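Local coordinates for protein beta-mannosidase (Trichoderma harzianum, PDB 4CVU) that probably removes terminal beta-linked mannose from mannosides by hydrolysis, as a fungal beta-mannosidase of glycoside hydrolase family 2, at residues A[228-233]-A[472-477]; A[255-260]-A[296-301]. All blocks are in the same frame, centred on the assembly; numbering follows the deposited sequence. Where two conformers were deposited one is given.

Contact 1: A[228-233]-A[472-477]. With CD (cadmium ion), chain S; MAN (alpha-D-mannopyranose), chain E.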
loop_
_atom_site.group_PDB
_atom_site.type_symbol
_atom_site.label_atom_id
_atom_site.label_comp_id
_atom_site.label_asym_id
_atom_site.label_seq_id
_atom_site.Cartn_x
_atom_site.Cartn_y
_atom_site.Cartn_z
ATOM N N SER A 228 -0.400 27.081 39.119
ATOM C CA SER A 228 -1.654 27.412 38.440
ATOM C C SER A 228 -2.246 26.184 37.728
ATOM O O SER A 228 -1.607 25.601 36.861
ATOM C CB SER A 228 -1.416 28.516 37.414
ATOM O OG SER A 228 -2.590 28.742 36.674
ATOM N N LEU A 229 -3.466 25.805 38.098
ATOM C CA LEU A 229 -4.166 24.698 37.441
ATOM C C LEU A 229 -4.947 25.129 36.209
ATOM O O LEU A 229 -4.878 24.479 35.164
ATOM C CB LEU A 229 -5.155 24.038 38.412
ATOM C CG LEU A 229 -4.528 23.130 39.461
ATOM C CD1 LEU A 229 -5.479 22.922 40.620
ATOM C CD2 LEU A 229 -4.097 21.800 38.853
ATOM N N ASN A 230 -5.699 26.213 36.347
ATOM C CA ASN A 230 -6.711 26.620 35.366
ATOM C C ASN A 230 -7.174 28.060 35.709
ATOM O O ASN A 230 -7.214 28.444 36.881
ATOM C CB ASN A 230 -7.912 25.663 35.422
ATOM C CG ASN A 230 -8.878 25.851 34.267
ATOM O OD1 ASN A 230 -8.519 26.408 33.239
ATOM N ND2 ASN A 230 -10.106 25.345 34.417
ATOM N N THR A 231 -7.541 28.840 34.696
ATOM C CA THR A 231 -7.882 30.261 34.893
ATOM C C THR A 231 -9.073 30.664 34.020
ATOM O O THR A 231 -9.024 30.532 32.795
ATOM C CB THR A 231 -6.670 31.147 34.562
ATOM O OG1 THR A 231 -5.580 30.852 35.465
ATOM C CG2 THR A 231 -7.026 32.629 34.677
ATOM N N ASP A 232 -10.146 31.129 34.662
ATOM C CA ASP A 232 -11.347 31.604 33.972
ATOM C C ASP A 232 -11.263 33.118 33.905
ATOM O O ASP A 232 -11.285 33.789 34.958
ATOM C CB ASP A 232 -12.600 31.138 34.719
ATOM C CG ASP A 232 -13.917 31.535 34.005
ATOM O OD1 ASP A 232 -13.932 32.492 33.180
ATOM O OD2 ASP A 232 -14.964 30.894 34.323
ATOM N N ILE A 233 -11.137 33.653 32.688
ATOM C CA ILE A 233 -11.247 35.097 32.429
ATOM C C ILE A 233 -12.557 35.306 31.700
ATOM O O ILE A 233 -12.826 34.623 30.656
ATOM C CB ILE A 233 -10.118 35.645 31.551
ATOM C CG1 ILE A 233 -8.718 35.290 32.113
ATOM C CG2 ILE A 233 -10.252 37.148 31.400
ATOM C CD1 ILE A 233 -8.424 35.853 33.485
ATOM N N VAL A 472 -15.408 24.659 30.601
ATOM C CA VAL A 472 -16.029 26.005 30.520
ATOM C C VAL A 472 -15.088 27.080 31.084
ATOM O O VAL A 472 -14.884 28.137 30.453
ATOM C CB VAL A 472 -17.401 26.074 31.218
ATOM C CG1 VAL A 472 -17.794 27.518 31.502
ATOM C CG2 VAL A 472 -18.485 25.423 30.367
ATOM N N ARG A 473 -14.507 26.810 32.255
ATOM C CA ARG A 473 -13.523 27.735 32.868
ATOM C C ARG A 473 -12.260 27.885 32.023
ATOM O O ARG A 473 -11.781 29.013 31.816
ATOM C CB ARG A 473 -13.139 27.304 34.301
ATOM C CG ARG A 473 -14.241 27.480 35.329
ATOM C CD ARG A 473 -13.876 26.850 36.677
ATOM N NE ARG A 473 -12.836 27.587 37.422
ATOM C CZ ARG A 473 -13.021 28.783 37.988
ATOM N NH1 ARG A 473 -14.193 29.420 37.878
ATOM N NH2 ARG A 473 -12.032 29.360 38.664
ATOM N N ARG A 474 -11.742 26.752 31.542
ATOM C CA ARG A 474 -10.518 26.728 30.714
ATOM C C ARG A 474 -10.647 27.572 29.445
ATOM O O ARG A 474 -9.736 28.315 29.107
ATOM C CB ARG A 474 -10.129 25.277 30.359
ATOM C CG ARG A 474 -8.878 25.127 29.481
ATOM C CD ARG A 474 -8.466 23.659 29.259
ATOM N NE ARG A 474 -9.471 22.913 28.517
ATOM C CZ ARG A 474 -9.559 22.871 27.181
ATOM N NH1 ARG A 474 -8.677 23.506 26.420
ATOM N NH2 ARG A 474 -10.530 22.185 26.608
ATOM N N LEU A 475 -11.792 27.447 28.777
ATOM C CA LEU A 475 -11.977 27.979 27.416
ATOM C C LEU A 475 -12.569 29.375 27.346
ATOM O O LEU A 475 -12.478 30.019 26.303
ATOM C CB LEU A 475 -12.847 27.021 26.604
ATOM C CG LEU A 475 -12.148 25.698 26.259
ATOM C CD1 LEU A 475 -13.128 24.718 25.616
ATOM C CD2 LEU A 475 -10.984 25.935 25.322
ATOM N N ASN A 476 -13.123 29.859 28.474
ATOM C CA ASN A 476 -13.953 31.063 28.491
ATOM C C ASN A 476 -13.277 32.340 27.988
ATOM O O ASN A 476 -13.940 33.226 27.476
ATOM C CB ASN A 476 -14.490 31.341 29.904
ATOM C CG ASN A 476 -15.653 32.285 29.880
ATOM O OD1 ASN A 476 -16.719 31.965 29.366
ATOM N ND2 ASN A 476 -15.440 33.476 30.387
ATOM N N HIS A 477 -11.961 32.419 28.136
ATOM C CA HIS A 477 -11.230 33.625 27.764
ATOM C C HIS A 477 -10.922 33.786 26.280
ATOM O O HIS A 477 -10.375 34.811 25.880
ATOM C CB HIS A 477 -9.889 33.632 28.494
ATOM C CG HIS A 477 -8.918 32.644 27.959
ATOM N ND1 HIS A 477 -7.958 32.984 27.028
ATOM C CD2 HIS A 477 -8.761 31.323 28.198
ATOM C CE1 HIS A 477 -7.235 31.919 26.734
ATOM N NE2 HIS A 477 -7.706 30.902 27.424
HETATM CD CD CD S . -6.321 28.500 27.616
HETATM C C1 MAN E . -15.677 23.794 42.365
HETATM C C2 MAN E . -14.675 23.160 43.304
HETATM C C3 MAN E . -13.894 24.255 44.018
HETATM C C4 MAN E . -13.346 25.288 43.015
HETATM C C5 MAN E . -14.378 25.715 41.983
HETATM C C6 MAN E . -13.751 26.579 40.894
HETATM O O2 MAN E . -13.763 22.365 42.557
HETATM O O3 MAN E . -12.810 23.665 44.707
HETATM O O4 MAN E . -12.951 26.472 43.678
HETATM O O5 MAN E . -14.999 24.612 41.419
HETATM O O6 MAN E . -12.683 25.934 40.239
HETATM O O HOH W 1 -7.502 28.694 30.608
HETATM O O HOH W 2 -10.730 31.310 30.612
HETATM O O HOH W 3 -7.970 26.896 26.775
HETATM O O HOH W 4 -3.787 28.627 28.458
#

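Contact 2: A[255-260]-A[296-301]. With CD (cadmium ion), chain X; NAG (2-acetamido-2-deoxy-beta-D-glucopyranose), chain B; MAN (alpha-D-mannopyranose), chain E.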
loop_
_atom_site.group_PDB
_atom_site.type_symbol
_atom_site.label_atom_id
_atom_site.label_comp_id
_atom_site.label_asym_id
_atom_site.label_seq_id
_atom_site.Cartn_x
_atom_site.Cartn_y
_atom_site.Cartn_z
ATOM N N ASN A 255 -13.348 39.815 34.769
ATOM C CA ASN A 255 -13.385 38.961 35.933
ATOM C C ASN A 255 -12.348 37.849 35.808
ATOM O O ASN A 255 -12.278 37.199 34.781
ATOM C CB ASN A 255 -14.784 38.358 36.066
ATOM C CG ASN A 255 -15.019 37.687 37.407
ATOM O OD1 ASN A 255 -14.320 37.939 38.389
ATOM N ND2 ASN A 255 -16.026 36.822 37.443
ATOM N N ALA A 256 -11.553 37.636 36.843
ATOM C CA ALA A 256 -10.470 36.681 36.795
ATOM C C ALA A 256 -10.576 35.751 37.973
ATOM O O ALA A 256 -10.488 36.182 39.093
ATOM C CB ALA A 256 -9.132 37.389 36.815
ATOM N N SER A 257 -10.750 34.461 37.710
ATOM C CA SER A 257 -10.877 33.446 38.740
ATOM C C SER A 257 -9.808 32.368 38.498
ATOM O O SER A 257 -9.755 31.739 37.415
ATOM C CB SER A 257 -12.294 32.861 38.715
ATOM O OG SER A 257 -12.492 31.975 39.797
ATOM N N LEU A 258 -8.944 32.169 39.481
ATOM C CA LEU A 258 -7.766 31.301 39.308
ATOM C C LEU A 258 -7.799 30.059 40.200
ATOM O O LEU A 258 -7.909 30.193 41.424
ATOM C CB LEU A 258 -6.504 32.084 39.644
ATOM C CG LEU A 258 -5.909 33.001 38.570
ATOM C CD1 LEU A 258 -6.728 34.258 38.341
ATOM C CD2 LEU A 258 -4.482 33.378 38.996
ATOM N N ASP A 259 -7.673 28.873 39.591
ATOM C CA ASP A 259 -7.525 27.615 40.321
ATOM C C ASP A 259 -6.033 27.310 40.521
ATOM O O ASP A 259 -5.225 27.628 39.659
ATOM C CB ASP A 259 -8.205 26.462 39.568
ATOM C CG ASP A 259 -9.689 26.724 39.319
ATOM O OD1 ASP A 259 -10.329 27.296 40.211
ATOM O OD2 ASP A 259 -10.208 26.380 38.221
ATOM N N PHE A 260 -5.676 26.699 41.655
ATOM C CA PHE A 260 -4.259 26.493 42.010
ATOM C C PHE A 260 -4.029 25.337 43.003
ATOM O O PHE A 260 -4.966 24.805 43.585
ATOM C CB PHE A 260 -3.672 27.800 42.575
ATOM C CG PHE A 260 -4.395 28.316 43.812
ATOM C CD1 PHE A 260 -4.051 27.871 45.081
ATOM C CD2 PHE A 260 -5.444 29.218 43.695
ATOM C CE1 PHE A 260 -4.743 28.322 46.217
ATOM C CE2 PHE A 260 -6.137 29.664 44.815
ATOM C CZ PHE A 260 -5.793 29.220 46.078
ATOM N N ASP A 296 -10.222 27.283 49.310
ATOM C CA ASP A 296 -9.062 26.391 49.412
ATOM C C ASP A 296 -8.149 26.367 48.167
ATOM O O ASP A 296 -6.923 26.444 48.291
ATOM C CB ASP A 296 -9.556 24.970 49.690
ATOM C CG ASP A 296 -8.452 24.045 50.112
ATOM O OD1 ASP A 296 -7.832 24.337 51.129
ATOM O OD2 ASP A 296 -8.188 23.032 49.431
ATOM N N MET A 297 -8.757 26.245 46.991
ATOM C CA MET A 297 -8.019 26.140 45.729
ATOM C C MET A 297 -8.360 27.180 44.668
ATOM O O MET A 297 -8.036 27.010 43.520
ATOM C CB MET A 297 -8.164 24.739 45.144
ATOM C CG MET A 297 -9.512 24.466 44.497
ATOM S SD MET A 297 -9.618 22.890 43.635
ATOM C CE MET A 297 -9.506 21.752 45.002
ATOM N N THR A 298 -8.989 28.260 45.058
ATOM C CA THR A 298 -9.379 29.268 44.087
ATOM C C THR A 298 -9.339 30.679 44.638
ATOM O O THR A 298 -9.603 30.903 45.820
ATOM C CB THR A 298 -10.768 28.967 43.499
ATOM O OG1 THR A 298 -10.742 27.670 42.865
ATOM C CG2 THR A 298 -11.162 30.018 42.462
ATOM N N VAL A 299 -8.969 31.618 43.772
ATOM C CA VAL A 299 -8.978 33.033 44.117
ATOM C C VAL A 299 -9.535 33.823 42.927
ATOM O O VAL A 299 -9.185 33.555 41.759
ATOM C CB VAL A 299 -7.589 33.531 44.545
ATOM C CG1 VAL A 299 -6.600 33.454 43.407
ATOM C CG2 VAL A 299 -7.673 34.960 45.099
ATOM N N THR A 300 -10.422 34.771 43.228
ATOM C CA THR A 300 -11.179 35.500 42.221
ATOM C C THR A 300 -11.242 36.991 42.513
ATOM O O THR A 300 -11.377 37.402 43.675
ATOM C CB THR A 300 -12.632 34.983 42.186
ATOM O OG1 THR A 300 -12.639 33.551 42.073
ATOM C CG2 THR A 300 -13.407 35.591 41.036
ATOM N N GLY A 301 -11.169 37.802 41.468
ATOM C CA GLY A 301 -11.423 39.245 41.582
ATOM C C GLY A 301 -11.828 39.841 40.252
ATOM O O GLY A 301 -11.703 39.184 39.200
HETATM CD CD CD X . -5.444 23.511 51.195
HETATM C C1 NAG B . -16.416 36.040 38.598
HETATM C C2 NAG B . -17.765 36.436 39.194
HETATM C C3 NAG B . -18.078 35.546 40.379
HETATM C C4 NAG B . -18.057 34.068 39.944
HETATM C C5 NAG B . -16.734 33.770 39.239
HETATM C C6 NAG B . -16.629 32.387 38.601
HETATM C C7 NAG B . -18.394 38.788 38.928
HETATM C C8 NAG B . -18.227 40.196 39.425
HETATM N N2 NAG B . -17.716 37.846 39.568
HETATM O O3 NAG B . -19.352 35.900 40.857
HETATM O O4 NAG B . -18.171 33.226 41.074
HETATM O O5 NAG B . -16.500 34.691 38.206
HETATM O O6 NAG B . -15.287 32.221 38.173
HETATM O O7 NAG B . -19.140 38.567 37.977
HETATM C C1 MAN E . -15.677 23.794 42.365
HETATM C C2 MAN E . -14.675 23.160 43.304
HETATM C C3 MAN E . -13.894 24.255 44.018
HETATM C C4 MAN E . -13.346 25.288 43.015
HETATM C C5 MAN E . -14.378 25.715 41.983
HETATM C C6 MAN E . -13.751 26.579 40.894
HETATM O O2 MAN E . -13.763 22.365 42.557
HETATM O O3 MAN E . -12.810 23.665 44.707
HETATM O O4 MAN E . -12.951 26.472 43.678
HETATM O O5 MAN E . -14.999 24.612 41.419
HETATM O O6 MAN E . -12.683 25.934 40.239
HETATM O O HOH W 5 -3.029 22.959 51.213
#

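Contact 1: A[228-233]-A[472-477]
D232 and R473 bring their CA atoms to 4.6 Å, and I233 and H477 theirs to 4.9 Å, so strand 228-233 lies directly against the C-terminal part of helix 458-475 and the loop after it. The direct hydrogen bond between the segments runs from N476 ND2 to I233 O (2.9 Å), with the donor 38° above the carbonyl plane; the same amide also reaches D234 and S529. T231 O and R473 O, both acceptors, cannot bond each other. One water instead donates to T231 O and R474 O, and a second links I233 N to R473 O. With CG anti to the backbone N (chi1 -177°), the D232 carboxylate is directed at R473 and N476. D232 CB lies over one guanidinium face of R473, mannose C6 over the centre of the opposite face. D232 OD2 is 3.9 Å from R473 NH1, a long salt bridge resting on charge alone; NE forms a salt bridge with D259, NH2 bonds S257, and NH1 bonds N528 and an N-acetylglucosamine O6. An alanine at R473 would probably leave D259 without its charged mate and take from the glycan both the flat group facing the mannose and the hydrogen bond to the N-acetylglucosamine. H477 NE2 binds a cadmium ion that D430 shares, while ND1 is hydrogen-bonded to R345 O. The arrangement is an interdomain interface, joining the immunoglobulin-like sandwich to a helix of the (beta/alpha)8 barrel characteristic of family 2 enzymes.

Contact 2: A[255-260]-A[296-301]
D259 CG (chi1 -58°) and T298 OG1 (chi1 -59°) both stand anti to their own carbonyl carbons, and the two side chains lie side by side, pointing the same way. T298 OG1 donates to D259 OD1 at 2.7 Å, on the anti side of the carboxylate. A mannose of the attached glycan adds to this pair: its O6 donates to D259 OD1 at 2.7 Å and its O4 to T298 OG1 at 2.6 Å, so OD1 accepts twice and the threonine hydroxyl relays. On the same face, S257 OG and T300 OG1 share a hydrogen bond of 2.8 Å. N255 carries the glycan root, its ND2 joined covalently to C1 of the first sugar.

The strand axes run at 170°, and the reciprocal bonds L258 N to V299 O (2.7 Å) and V299 N to L258 O, with a like pair between A256 and G301, set the register. Where the ladder ends, F260 N still bonds M297 O, and the F260 ring has M297 C 3.3 Å above its plane, away from the ring centre, with V299 N at its edge.

A256, L258 and V299 point to the other face, where they pack on V328 and V330 of strand 324-332; L258 also meets L340 of strand 340-346. Strand 252-261 has strand 227-237 as its further neighbour.

Contacts 1 and 2 share a sheet through one strand of contact 1 and both strands of contact 2, their centres about 10 Å apart, because strands 227-237 and 252-261 are neighbours: N230 O lies 2.8 Å from D259 N, a probable hydrogen bond. Along the chain, 255-260/296-301 is nested inside the loop closed by 228-233/472-477. Both are largely buried, but contact 2 extends to the surface at D296, which is exposed and binds a cadmium ion. Within one domain, contact 2 is a regular backbone ladder, whereas contact 1, between domains, relies on waters, a side-chain amide and charge. The same mannose lies against R473 and is hydrogen-bonded to D259 and T298, and D259 also meets R473 directly.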